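Extracellular ligand-binding receptor (Sphaerobacter thermophilus, PDB 4ZPJ) probably binds a small solute outside the cell membrane and hands it to an ABC transporter as a substrate-binding protein of the leucine-binding type. Local coordinates at residues A[61-66]-A[73-78]; A[152-157]-A[161-166]; A[223-228]-A[244-249]; A[238-243]-A[264-269]; A[345-350]-A[379-384]. All coordinates share one frame; numbering follows the deposited sequence.

Interaction 1 (A[61-66]-A[73-78]); sequences LTLSGP and GNLRGL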
# COMPACT_ATOMS: atom_id res chain seq x y z
N LEU A 61 11.45 8.78 5.50
CA LEU A 61 10.00 8.84 5.31
C LEU A 61 9.59 10.27 5.03
O LEU A 61 10.35 11.20 5.35
CB LEU A 61 9.27 8.25 6.54
CG LEU A 61 9.22 6.70 6.63
CD1 LEU A 61 8.63 6.22 7.95
CD2 LEU A 61 8.44 6.08 5.49
N THR A 62 8.40 10.44 4.46
CA THR A 62 7.81 11.77 4.35
C THR A 62 6.97 11.95 5.56
O THR A 62 5.94 11.26 5.70
CB THR A 62 6.93 11.95 3.10
OG1 THR A 62 7.75 11.95 1.96
CG2 THR A 62 6.21 13.26 3.16
N LEU A 63 7.42 12.85 6.46
CA LEU A 63 6.78 12.95 7.75
C LEU A 63 6.22 14.32 8.08
O LEU A 63 5.68 14.48 9.17
CB LEU A 63 7.75 12.54 8.86
CG LEU A 63 8.23 11.08 8.87
CD1 LEU A 63 9.47 10.97 9.77
CD2 LEU A 63 7.11 10.19 9.32
N SER A 64 6.36 15.28 7.17
CA SER A 64 5.71 16.58 7.21
C SER A 64 5.20 16.93 5.80
O SER A 64 5.41 16.19 4.87
CB SER A 64 6.71 17.66 7.64
OG SER A 64 7.84 17.62 6.80
N GLY A 65 4.55 18.08 5.64
CA GLY A 65 3.75 18.38 4.43
C GLY A 65 2.49 17.50 4.37
O GLY A 65 2.26 16.64 5.22
N PRO A 66 1.65 17.71 3.36
CA PRO A 66 0.40 16.94 3.26
C PRO A 66 0.59 15.40 3.13
O PRO A 66 -0.29 14.61 3.51
CB PRO A 66 -0.29 17.55 2.03
CG PRO A 66 0.80 18.16 1.22
CD PRO A 66 1.89 18.55 2.17
N GLY A 73 2.18 6.83 9.43
CA GLY A 73 1.55 5.50 9.51
C GLY A 73 2.58 4.40 9.34
O GLY A 73 2.57 3.40 10.04
N ASN A 74 3.49 4.60 8.40
CA ASN A 74 4.53 3.67 8.17
C ASN A 74 5.40 3.55 9.45
O ASN A 74 5.76 2.45 9.86
CB ASN A 74 5.35 4.08 6.93
CG ASN A 74 4.80 3.52 5.60
OD1 ASN A 74 3.73 2.89 5.52
ND2 ASN A 74 5.56 3.70 4.57
N LEU A 75 5.72 4.70 10.07
CA LEU A 75 6.58 4.71 11.23
C LEU A 75 5.92 4.05 12.42
O LEU A 75 6.57 3.29 13.13
CB LEU A 75 7.07 6.13 11.55
CG LEU A 75 7.94 6.38 12.75
CD1 LEU A 75 9.23 5.60 12.62
CD2 LEU A 75 8.22 7.88 12.94
N ARG A 76 4.65 4.28 12.62
CA ARG A 76 3.93 3.53 13.67
C ARG A 76 3.95 2.02 13.48
O ARG A 76 4.15 1.27 14.44
CB ARG A 76 2.48 3.96 13.75
CG ARG A 76 2.29 5.38 14.25
CD ARG A 76 0.81 5.72 14.40
NE ARG A 76 0.03 5.60 13.18
CZ ARG A 76 -0.42 6.63 12.44
NH1 ARG A 76 -0.15 7.92 12.75
NH2 ARG A 76 -1.13 6.38 11.35
N GLY A 77 3.70 1.54 12.27
CA GLY A 77 3.71 0.07 12.04
C GLY A 77 5.10 -0.53 12.29
O GLY A 77 5.26 -1.57 12.91
N LEU A 78 6.09 0.15 11.76
CA LEU A 78 7.47 -0.28 11.82
C LEU A 78 7.98 -0.38 13.25
O LEU A 78 8.58 -1.40 13.59
CB LEU A 78 8.24 0.72 11.00
CG LEU A 78 9.66 0.66 10.52
CD1 LEU A 78 10.58 0.65 11.72
CD2 LEU A 78 9.90 -0.47 9.53
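N74 meets L61 through carbon. Its CB lies 4.0 Å from L61 CD2, and L61 CD1 is at about the same distance. Both methyls of L61 therefore rest against N74 CB from one side. L61 places them there by setting CG anti to its own carbonyl carbon (chi1 -78°), with the chain extended beyond. Next along the helix, L75 takes the closer grip on the same leucine. L61 CD1 sits 3.9 Å from L75 CB and equally near the backbone N of L75, so one methyl rests on the helix surface where two residues join.

L61 ends strand 55-61, and the loop after it leads into helix 68-84. This is the first half of a beta-alpha-beta crossover to the parallel neighbour, strand 92-100, in the Rossmann-like sheet usual for periplasmic binding proteins. I98 of that neighbouring strand touches both L63 and L75. L75 itself reaches on toward L63, with CG anti to the amide nitrogen (chi1 178°). Its CD2 comes to 4.4 Å from L63 CD2, a looser methyl contact at the partly exposed side of the pair. The polar loop is fixed by other means: L63 N and S64 OG bond to the carboxylate of D100, and T62 N bonds to T128 OG1.

One residue further on, R76 leaves the contact and forms a salt bridge with D338. The helical turn stays regular beneath these side chains. G77 N bonds to G73 O, and L78 N bonds to N74 O at 3.0 Å.

Interaction 2 (A[152-157]-A[161-166]); sequences AGLQAL and PAMRSP
L154 comes first along 152-157 and meets the selenomethionine M163. Its CD2 faces M163 CE at 4.1 Å, and the two side chains cross at about a right angle. M163 has a second deposited conformer, so this end of the contact is doubtful. L154 O also accepts the backbone N of L157.

A156 touches M163 nearer its backbone. The carbonyl A156 O is 3.3 Å from M163 CB, and A156 CB lies beside M163 CG. The segments belong to the connection between strands 147-149 and 168-170, parallel neighbours in the larger sheet of this Rossmann-like fold. After its one turn of helix the chain folds back, which brings 161-166 against 152-157.

L157 sends its CB away from M163 and R164, and its side chain packs on L168 and R170 of the following strand. Its carbonyl does the touching instead. L157 O receives a CH...O contact from R164 CA at 3.5 Å, bent to 130° at the hydrogen, and R164 CB stands 3.7 Å from L157 O. The guanidinium of R164 turns to another carbonyl, with NE donating to T158 O.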
# COMPACT_ATOMS: atom_id res chain seq x y z
N ALA A 152 5.99 3.80 -1.41
CA ALA A 152 6.18 4.10 -2.83
C ALA A 152 5.83 2.94 -3.79
O ALA A 152 6.58 1.98 -3.89
CB ALA A 152 7.61 4.54 -3.07
N GLY A 153 4.72 3.06 -4.50
CA GLY A 153 4.16 1.90 -5.23
C GLY A 153 4.56 1.91 -6.71
O GLY A 153 4.14 1.03 -7.49
N LEU A 154 5.36 2.90 -7.08
CA LEU A 154 6.00 2.98 -8.43
C LEU A 154 6.24 1.61 -9.10
O LEU A 154 7.09 0.83 -8.66
CB LEU A 154 7.35 3.72 -8.31
CG LEU A 154 8.04 4.03 -9.64
CD1 LEU A 154 7.20 4.99 -10.48
CD2 LEU A 154 9.45 4.62 -9.44
N GLN A 155 5.51 1.34 -10.17
CA GLN A 155 5.50 -0.01 -10.70
C GLN A 155 6.87 -0.47 -11.15
O GLN A 155 7.29 -1.58 -10.84
CB GLN A 155 4.52 -0.15 -11.86
CG GLN A 155 3.08 -0.50 -11.45
CD GLN A 155 2.14 -0.51 -12.65
OE1 GLN A 155 2.56 -0.15 -13.75
NE2 GLN A 155 0.86 -0.89 -12.45
N ALA A 156 7.56 0.39 -11.89
CA ALA A 156 8.88 0.07 -12.39
C ALA A 156 9.86 -0.43 -11.31
O ALA A 156 10.75 -1.22 -11.60
CB ALA A 156 9.47 1.27 -13.12
N LEU A 157 9.72 0.01 -10.07
CA LEU A 157 10.76 -0.31 -9.12
C LEU A 157 10.98 -1.81 -8.99
O LEU A 157 12.10 -2.23 -8.74
CB LEU A 157 10.47 0.30 -7.76
CG LEU A 157 11.61 0.31 -6.75
CD1 LEU A 157 12.72 1.23 -7.28
CD2 LEU A 157 11.06 0.77 -5.40
N PRO A 161 12.87 -4.80 -15.20
CA PRO A 161 14.14 -5.44 -14.88
C PRO A 161 15.32 -4.46 -14.80
O PRO A 161 16.28 -4.76 -14.13
CB PRO A 161 14.36 -6.46 -16.03
CG PRO A 161 13.04 -6.61 -16.71
CD PRO A 161 12.28 -5.33 -16.45
N ALA A 162 15.25 -3.29 -15.43
CA ALA A 162 16.39 -2.33 -15.33
C ALA A 162 16.40 -1.47 -14.06
O ALA A 162 17.45 -0.96 -13.71
CB ALA A 162 16.46 -1.42 -16.55
N MSE A 163 15.25 -1.33 -13.38
CA MSE A 163 15.16 -0.51 -12.17
C MSE A 163 15.34 -1.34 -10.95
O MSE A 163 15.72 -0.82 -9.91
CB MSE A 163 13.78 0.12 -12.02
CG MSE A 163 13.59 1.24 -13.01
SE MSE A 163 14.55 2.79 -12.26
CE MSE A 163 12.99 3.54 -11.30
N ARG A 164 15.05 -2.64 -11.07
CA ARG A 164 15.12 -3.50 -9.94
C ARG A 164 16.54 -3.76 -9.61
O ARG A 164 17.45 -3.41 -10.36
CB ARG A 164 14.32 -4.85 -10.13
CG ARG A 164 14.94 -5.88 -11.00
CD ARG A 164 14.15 -7.19 -10.95
NE ARG A 164 12.78 -7.14 -11.47
CZ ARG A 164 12.31 -7.86 -12.49
NH1 ARG A 164 13.08 -8.69 -13.16
NH2 ARG A 164 11.02 -7.78 -12.84
N SER A 165 16.74 -4.37 -8.44
CA SER A 165 18.08 -4.68 -7.97
C SER A 165 17.96 -5.63 -6.79
O SER A 165 16.99 -5.56 -6.05
CB SER A 165 18.76 -3.33 -7.53
OG SER A 165 19.81 -3.51 -6.62
N PRO A 166 18.97 -6.48 -6.56
CA PRO A 166 18.95 -7.35 -5.36
C PRO A 166 19.00 -6.58 -4.04
O PRO A 166 18.64 -7.11 -3.01
CB PRO A 166 20.18 -8.20 -5.49
CG PRO A 166 20.92 -7.76 -6.71
CD PRO A 166 20.14 -6.68 -7.42

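Interaction 3 (A[223-228]-A[244-249]); sequences IVDEVV and EQAAAE. With ZN (zinc ion), chain J.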
# COMPACT_ATOMS: atom_id res chain seq x y z
N ILE A 223 -13.00 -2.48 -21.33
CA ILE A 223 -12.98 -1.13 -20.80
C ILE A 223 -13.46 -0.21 -21.91
O ILE A 223 -12.85 -0.14 -22.96
CB ILE A 223 -11.54 -0.71 -20.41
CG1 ILE A 223 -10.98 -1.67 -19.37
CG2 ILE A 223 -11.51 0.75 -19.92
CD1 ILE A 223 -11.79 -1.77 -18.12
N VAL A 224 -14.55 0.50 -21.65
CA VAL A 224 -15.14 1.39 -22.61
C VAL A 224 -14.60 2.85 -22.57
O VAL A 224 -14.67 3.53 -23.57
CB VAL A 224 -16.70 1.38 -22.46
CG1 VAL A 224 -17.26 -0.04 -22.53
CG2 VAL A 224 -17.15 2.08 -21.17
N ASP A 225 -14.15 3.36 -21.42
CA ASP A 225 -13.56 4.73 -21.34
C ASP A 225 -12.76 4.89 -20.08
O ASP A 225 -12.97 4.14 -19.14
CB ASP A 225 -14.64 5.85 -21.36
CG ASP A 225 -14.08 7.22 -21.91
OD1 ASP A 225 -12.85 7.36 -21.94
OD2 ASP A 225 -14.85 8.14 -22.32
N GLU A 226 -11.82 5.84 -20.09
CA GLU A 226 -11.05 6.28 -18.92
C GLU A 226 -11.35 7.75 -18.71
O GLU A 226 -11.25 8.54 -19.65
CB GLU A 226 -9.54 6.12 -19.14
CG GLU A 226 -9.06 4.73 -19.57
CD GLU A 226 -7.52 4.59 -19.60
OE1 GLU A 226 -7.03 3.49 -19.98
OE2 GLU A 226 -6.78 5.56 -19.27
N VAL A 227 -11.73 8.12 -17.50
CA VAL A 227 -11.96 9.48 -17.13
C VAL A 227 -11.03 9.88 -15.98
O VAL A 227 -11.02 9.31 -14.86
CB VAL A 227 -13.42 9.74 -16.71
CG1 VAL A 227 -13.64 11.23 -16.40
CG2 VAL A 227 -14.38 9.30 -17.80
N VAL A 228 -10.29 10.91 -16.23
CA VAL A 228 -9.32 11.39 -15.31
C VAL A 228 -9.72 12.78 -14.80
O VAL A 228 -10.34 13.58 -15.51
CB VAL A 228 -7.99 11.30 -16.02
CG1 VAL A 228 -7.20 12.56 -15.87
CG2 VAL A 228 -7.27 10.04 -15.53
N GLU A 244 -21.15 8.99 -16.10
CA GLU A 244 -22.51 8.55 -16.35
C GLU A 244 -22.68 8.17 -17.80
O GLU A 244 -23.33 7.19 -18.13
CB GLU A 244 -23.57 9.65 -16.06
CG GLU A 244 -24.95 9.02 -15.82
CD GLU A 244 -26.13 9.94 -16.03
OE1 GLU A 244 -25.92 11.16 -16.22
OE2 GLU A 244 -27.28 9.43 -15.97
N GLN A 245 -22.15 9.00 -18.67
CA GLN A 245 -22.39 8.85 -20.10
C GLN A 245 -21.67 7.66 -20.66
O GLN A 245 -22.22 6.91 -21.45
CB GLN A 245 -21.88 10.05 -20.85
CG GLN A 245 -22.93 10.94 -21.48
CD GLN A 245 -22.25 11.94 -22.37
OE1 GLN A 245 -21.01 11.92 -22.46
NE2 GLN A 245 -23.02 12.82 -23.03
N ALA A 246 -20.41 7.50 -20.29
CA ALA A 246 -19.68 6.32 -20.69
C ALA A 246 -20.41 5.07 -20.19
O ALA A 246 -20.53 4.07 -20.92
CB ALA A 246 -18.27 6.38 -20.16
N ALA A 247 -20.97 5.15 -18.99
CA ALA A 247 -21.64 4.00 -18.41
C ALA A 247 -22.97 3.68 -19.01
O ALA A 247 -23.59 2.72 -18.58
CB ALA A 247 -21.78 4.15 -16.91
N ALA A 248 -23.43 4.44 -20.00
CA ALA A 248 -24.59 3.99 -20.76
C ALA A 248 -24.27 2.66 -21.45
O ALA A 248 -25.13 1.79 -21.57
CB ALA A 248 -25.00 5.04 -21.81
N GLU A 249 -23.03 2.50 -21.88
CA GLU A 249 -22.60 1.24 -22.48
C GLU A 249 -21.72 0.42 -21.53
O GLU A 249 -20.77 -0.23 -21.97
CB GLU A 249 -21.89 1.53 -23.81
CG GLU A 249 -22.82 2.12 -24.88
CD GLU A 249 -23.99 1.21 -25.29
OE1 GLU A 249 -24.95 1.07 -24.50
OE2 GLU A 249 -23.97 0.65 -26.41
ZN ZN J . -27.36 12.02 -15.20
O HOH W 1 -27.91 11.31 -12.84
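The end of helix 237-246 lies beside the edge strand 222-229, and the nearest backbone approach is D225 CA to A246 CA at 6.4 Å. A246 closes the gap with its single methyl: A246 CB is 3.9 Å from D225 CB. The D225 carboxylate takes no part in this. With CG anti to the amide nitrogen (chi1 -155°), it turns toward the next residue of its own strand, where OD1 takes a weak bond from E226 N.

V224 uses both branches. Its CG1 reaches E249 O at 3.6 Å. Its CG2 lies 3.9 Å from A246 O, a carbonyl that already accepts E249 N. The valine thus fits under the last turn, where the helix passes into the 3-10 segment 247-248. A248 N bonds to Q245 O in that turn. Strand 194-200 supports the same spot, since V196 touches both V224 and A246. The helix belongs to the crossover from strand 222-229 to strand 252-256, which passes over strand 194-200 between them.

E244 takes no part in the contact with the strand; its carboxylate binds a zinc ion. E244 OE1 is 2.0 Å from the zinc, E244 OE2 is the longer partner at 2.7 Å, and a water is 2.5 Å from the metal. On the far side of the strand, E226 makes a salt bridge with R213.

The chemistry across the gap is carbon against carbon and carbon against carbonyl oxygen. It implies a fit by shape at the protein surface. E226 and E244 find their partners, R213 and zinc, away from this gap, and the zinc would probably offset the negative charge of E244.

Interaction 4 (A[238-243]-A[264-269]); sequences PYLQRI and IRFLVQ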
# COMPACT_ATOMS: atom_id res chain seq x y z
N PRO A 238 -18.65 17.43 -13.11
CA PRO A 238 -18.41 17.24 -14.55
C PRO A 238 -17.89 15.85 -14.84
O PRO A 238 -18.33 15.23 -15.80
CB PRO A 238 -17.39 18.34 -14.89
CG PRO A 238 -17.57 19.38 -13.80
CD PRO A 238 -17.81 18.51 -12.57
N TYR A 239 -16.99 15.35 -14.00
CA TYR A 239 -16.38 14.03 -14.21
C TYR A 239 -17.41 12.94 -13.99
O TYR A 239 -17.38 11.95 -14.68
CB TYR A 239 -15.16 13.85 -13.33
CG TYR A 239 -14.23 15.00 -13.56
CD1 TYR A 239 -13.40 15.04 -14.68
CD2 TYR A 239 -14.24 16.11 -12.72
CE1 TYR A 239 -12.60 16.14 -14.95
CE2 TYR A 239 -13.44 17.23 -12.98
CZ TYR A 239 -12.62 17.24 -14.09
OH TYR A 239 -11.83 18.33 -14.36
N LEU A 240 -18.32 13.15 -13.05
CA LEU A 240 -19.43 12.28 -12.78
C LEU A 240 -20.37 12.20 -13.96
O LEU A 240 -20.79 11.11 -14.36
CB LEU A 240 -20.22 12.75 -11.55
CG LEU A 240 -19.52 12.60 -10.17
CD1 LEU A 240 -20.49 12.89 -9.06
CD2 LEU A 240 -18.92 11.22 -9.95
N GLN A 241 -20.67 13.35 -14.53
CA GLN A 241 -21.48 13.37 -15.74
C GLN A 241 -20.77 12.56 -16.85
O GLN A 241 -21.39 11.70 -17.46
CB GLN A 241 -21.90 14.82 -16.12
CG GLN A 241 -23.17 15.24 -15.35
CD GLN A 241 -23.63 16.70 -15.56
OE1 GLN A 241 -24.60 17.14 -14.93
NE2 GLN A 241 -22.95 17.44 -16.44
N ARG A 242 -19.47 12.74 -17.04
CA ARG A 242 -18.78 11.98 -18.09
C ARG A 242 -18.82 10.50 -17.79
O ARG A 242 -19.01 9.67 -18.71
CB ARG A 242 -17.34 12.44 -18.28
CG ARG A 242 -17.24 13.95 -18.53
CD ARG A 242 -15.91 14.41 -19.12
NE ARG A 242 -15.65 15.82 -18.79
CZ ARG A 242 -14.55 16.51 -19.12
NH1 ARG A 242 -14.45 17.80 -18.76
NH2 ARG A 242 -13.56 15.94 -19.80
N ILE A 243 -18.65 10.14 -16.52
CA ILE A 243 -18.73 8.75 -16.15
C ILE A 243 -20.12 8.24 -16.47
O ILE A 243 -20.24 7.18 -17.05
CB ILE A 243 -18.40 8.50 -14.66
CG1 ILE A 243 -16.91 8.78 -14.41
CG2 ILE A 243 -18.80 7.09 -14.25
CD1 ILE A 243 -16.54 9.00 -12.95
N ILE A 264 -12.66 11.30 -0.59
CA ILE A 264 -13.82 11.64 0.23
C ILE A 264 -14.83 12.44 -0.61
O ILE A 264 -16.04 12.07 -0.65
CB ILE A 264 -13.43 12.45 1.48
CG1 ILE A 264 -12.52 11.63 2.40
CG2 ILE A 264 -14.69 12.92 2.24
CD1 ILE A 264 -11.85 12.46 3.50
N ARG A 265 -14.34 13.50 -1.28
CA ARG A 265 -15.23 14.34 -2.12
C ARG A 265 -15.84 13.52 -3.30
O ARG A 265 -17.02 13.64 -3.62
CB ARG A 265 -14.50 15.62 -2.62
CG ARG A 265 -14.28 16.68 -1.54
CD ARG A 265 -13.79 18.01 -2.17
NE ARG A 265 -12.55 17.74 -2.92
CZ ARG A 265 -11.31 17.68 -2.40
NH1 ARG A 265 -11.09 17.98 -1.11
NH2 ARG A 265 -10.27 17.35 -3.18
N PHE A 266 -15.04 12.65 -3.91
CA PHE A 266 -15.59 11.84 -4.97
C PHE A 266 -16.71 10.88 -4.48
O PHE A 266 -17.81 10.86 -5.06
CB PHE A 266 -14.51 11.03 -5.68
CG PHE A 266 -15.07 10.07 -6.70
CD1 PHE A 266 -15.38 10.50 -7.96
CD2 PHE A 266 -15.32 8.75 -6.36
CE1 PHE A 266 -15.93 9.61 -8.89
CE2 PHE A 266 -15.88 7.85 -7.28
CZ PHE A 266 -16.18 8.29 -8.55
N LEU A 267 -16.43 10.09 -3.45
CA LEU A 267 -17.43 9.11 -3.00
C LEU A 267 -18.67 9.78 -2.54
O LEU A 267 -19.76 9.38 -2.91
CB LEU A 267 -16.88 8.22 -1.90
CG LEU A 267 -15.99 7.15 -2.51
CD1 LEU A 267 -15.18 6.44 -1.47
CD2 LEU A 267 -16.84 6.18 -3.30
N VAL A 268 -18.53 10.86 -1.80
CA VAL A 268 -19.69 11.52 -1.25
C VAL A 268 -20.52 12.08 -2.41
O VAL A 268 -21.74 12.01 -2.39
CB VAL A 268 -19.31 12.65 -0.22
CG1 VAL A 268 -20.44 13.67 -0.06
CG2 VAL A 268 -18.94 12.10 1.16
N GLN A 269 -19.86 12.63 -3.43
CA GLN A 269 -20.62 13.28 -4.52
C GLN A 269 -21.18 12.23 -5.47
O GLN A 269 -22.24 12.40 -6.07
CB GLN A 269 -19.78 14.32 -5.26
CG GLN A 269 -19.31 15.47 -4.35
CD GLN A 269 -18.41 16.48 -5.06
OE1 GLN A 269 -18.37 16.54 -6.29
NE2 GLN A 269 -17.67 17.24 -4.30
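L240 reaches from helix 237-246 to F266 and Q269 on helix 261-272. Its CB points toward the second helix. CG follows anti to the L240 carbonyl carbon (chi1 -70°), and there the chain forks. One branch, CD1, comes to rest on the backbone of Q269, 3.5 Å from Q269 O and 4.1 Å from Q269 CB. The other, CD2, approaches the F266 ring obliquely, with F266 CE1 at 3.6 Å. An alanine here would keep only the CB and is likely to leave a gap between the helices, with the ring of F266 robbed of one neighbour.

I243, one turn along, adds a second apolar contact. I243 CD1 lies 4.2 Å from F266 CE1, at the edge of the ring and near its plane. F266 gets its ring between the helices by holding CG anti to its amide nitrogen (chi1 174°). The amide of Q269 looks elsewhere: OE1 accepts F236 N and NE2 donates to Q234 O, which ties the helix to the loop before 238-243.

The axes of the two short segments come within 11.3 Å at their closest and cross at -55°. Both helices lie on one face of the four-stranded parallel sheet. I243 touches V253 and F266 touches A255, both on strand 252-256. F266 also packs on L281 of strand 281-283 and stacks with H198 of strand 194-200, while F273 adjoins L240.

Interaction 5 (A[345-350]-A[379-384]); sequences GRVIAE and GNFRFH
V347 on helix 336-354 packs against F381 and F383, which share one side of strand 379-383. That strand forms a hairpin with strand 373-376 in an antiparallel sheet, so this is a helix laid on a beta hairpin. V347 divides its methyls between the rings. CG1, anti to the amide nitrogen (chi1 163°), meets the edge of F383 near the ring plane, 3.9 Å from F383 CE2. CG2 approaches F381 obliquely, with F381 CE1 at 4.0 Å, and also lies 4.1 Å from F383 CZ.

The rings are set against each other as well. F381 CE1 stands over the centre of the F383 ring, 4.0 Å above its plane. A glycine in place of V347 would probably open a gap under the helix and leave both rings freer to shift. Other aromatic groups border the site: F374 touches V347, and the ring of F169 meets that of F383.

One turn of helix beside V347 is braced by a salt bridge. R346 NH2 bonds to E350 OE2 at 3.1 Å; the oxygen lies in the guanidinium plane, but the nitrogen stands 52° out of the carboxylate plane.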
# COMPACT_ATOMS: atom_id res chain seq x y z
N GLY A 345 8.77 -3.95 9.39
CA GLY A 345 9.49 -4.20 10.61
C GLY A 345 9.64 -5.67 10.92
O GLY A 345 10.67 -6.06 11.48
N ARG A 346 8.62 -6.45 10.53
CA ARG A 346 8.63 -7.90 10.74
C ARG A 346 9.63 -8.56 9.82
O ARG A 346 10.38 -9.44 10.21
CB ARG A 346 7.27 -8.55 10.45
CG ARG A 346 6.32 -8.74 11.58
CD ARG A 346 6.85 -9.57 12.76
NE ARG A 346 7.00 -11.00 12.53
CZ ARG A 346 5.99 -11.85 12.46
NH1 ARG A 346 4.73 -11.46 12.57
NH2 ARG A 346 6.24 -13.13 12.26
N VAL A 347 9.65 -8.13 8.57
CA VAL A 347 10.66 -8.59 7.64
C VAL A 347 12.05 -8.35 8.24
O VAL A 347 12.91 -9.24 8.22
CB VAL A 347 10.54 -7.82 6.32
CG1 VAL A 347 11.80 -7.96 5.50
CG2 VAL A 347 9.31 -8.27 5.53
N ILE A 348 12.28 -7.15 8.79
CA ILE A 348 13.61 -6.78 9.23
C ILE A 348 13.92 -7.66 10.38
O ILE A 348 14.98 -8.24 10.45
CB ILE A 348 13.66 -5.32 9.65
CG1 ILE A 348 13.67 -4.46 8.40
CG2 ILE A 348 14.89 -5.06 10.47
CD1 ILE A 348 13.37 -3.03 8.65
N ALA A 349 12.94 -7.80 11.27
CA ALA A 349 13.10 -8.62 12.48
C ALA A 349 13.36 -10.08 12.17
O ALA A 349 14.17 -10.70 12.83
CB ALA A 349 11.88 -8.47 13.39
N GLU A 350 12.68 -10.63 11.17
CA GLU A 350 12.87 -12.02 10.80
C GLU A 350 14.22 -12.19 10.15
O GLU A 350 14.91 -13.19 10.39
CB GLU A 350 11.78 -12.48 9.83
CG GLU A 350 10.41 -12.40 10.44
CD GLU A 350 9.98 -13.67 11.18
OE1 GLU A 350 10.33 -14.79 10.75
OE2 GLU A 350 9.27 -13.56 12.19
N GLY A 379 -2.46 -12.23 6.18
CA GLY A 379 -2.21 -13.57 5.64
C GLY A 379 -0.73 -13.74 5.42
O GLY A 379 0.12 -12.95 5.94
N ASN A 380 -0.40 -14.75 4.64
CA ASN A 380 0.99 -15.09 4.46
C ASN A 380 1.68 -14.08 3.54
O ASN A 380 1.06 -13.50 2.64
CB ASN A 380 1.10 -16.51 3.99
CG ASN A 380 0.60 -17.50 5.05
OD1 ASN A 380 -0.30 -18.27 4.81
ND2 ASN A 380 1.14 -17.42 6.23
N PHE A 381 2.95 -13.84 3.83
CA PHE A 381 3.73 -12.88 3.17
C PHE A 381 5.06 -13.53 2.88
O PHE A 381 5.72 -14.16 3.79
CB PHE A 381 3.94 -11.62 4.00
CG PHE A 381 4.83 -10.58 3.30
CD1 PHE A 381 6.20 -10.71 3.33
CD2 PHE A 381 4.26 -9.54 2.56
CE1 PHE A 381 7.01 -9.78 2.66
CE2 PHE A 381 5.03 -8.62 1.90
CZ PHE A 381 6.44 -8.73 1.96
N ARG A 382 5.48 -13.32 1.62
CA ARG A 382 6.82 -13.56 1.19
C ARG A 382 7.15 -12.64 0.03
O ARG A 382 6.30 -11.87 -0.44
CB ARG A 382 6.97 -15.01 0.81
CG ARG A 382 6.12 -15.45 -0.32
CD ARG A 382 6.23 -16.96 -0.49
NE ARG A 382 5.20 -17.41 -1.43
CZ ARG A 382 5.35 -17.47 -2.75
NH1 ARG A 382 6.52 -17.13 -3.34
NH2 ARG A 382 4.31 -17.88 -3.49
N PHE A 383 8.39 -12.72 -0.43
CA PHE A 383 8.91 -11.86 -1.50
C PHE A 383 8.95 -12.66 -2.78
O PHE A 383 9.33 -13.78 -2.77
CB PHE A 383 10.33 -11.42 -1.21
CG PHE A 383 10.43 -10.29 -0.17
CD1 PHE A 383 9.85 -9.05 -0.43
CD2 PHE A 383 11.15 -10.45 1.01
CE1 PHE A 383 9.97 -8.01 0.49
CE2 PHE A 383 11.29 -9.39 1.92
CZ PHE A 383 10.65 -8.21 1.69
N HIS A 384 8.63 -12.04 -3.91
CA HIS A 384 8.89 -12.70 -5.17
C HIS A 384 10.41 -12.88 -5.34
O HIS A 384 11.21 -11.93 -5.13
CB HIS A 384 8.29 -11.87 -6.31
CG HIS A 384 8.08 -12.67 -7.55
ND1 HIS A 384 9.08 -12.88 -8.47
CD2 HIS A 384 7.01 -13.38 -7.97
CE1 HIS A 384 8.62 -13.69 -9.42
NE2 HIS A 384 7.38 -14.03 -9.13

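In the fold
The contacts fall into two groups. Interactions 3 and 4 share helix 237-246 and touch: V228 O lies 3.5 Å from Y239 CE1, and their centres are 13 Å apart. Interactions 1 and 5 also touch, where L78 CD2 of helix 68-84 meets G345 N of helix 336-354 at 3.7 Å. Interaction 2 lies near both without touching either, its nearest atoms about 6 Å from interaction 1 and 7 Å from interaction 5. The centres of 1 and 3 are 36 Å apart, on opposite sides of the chain's centre. This fits the two-lobed shape of periplasmic binding proteins. The model's ligands are zinc ions; one lies about 5 Å from the side chain of M163.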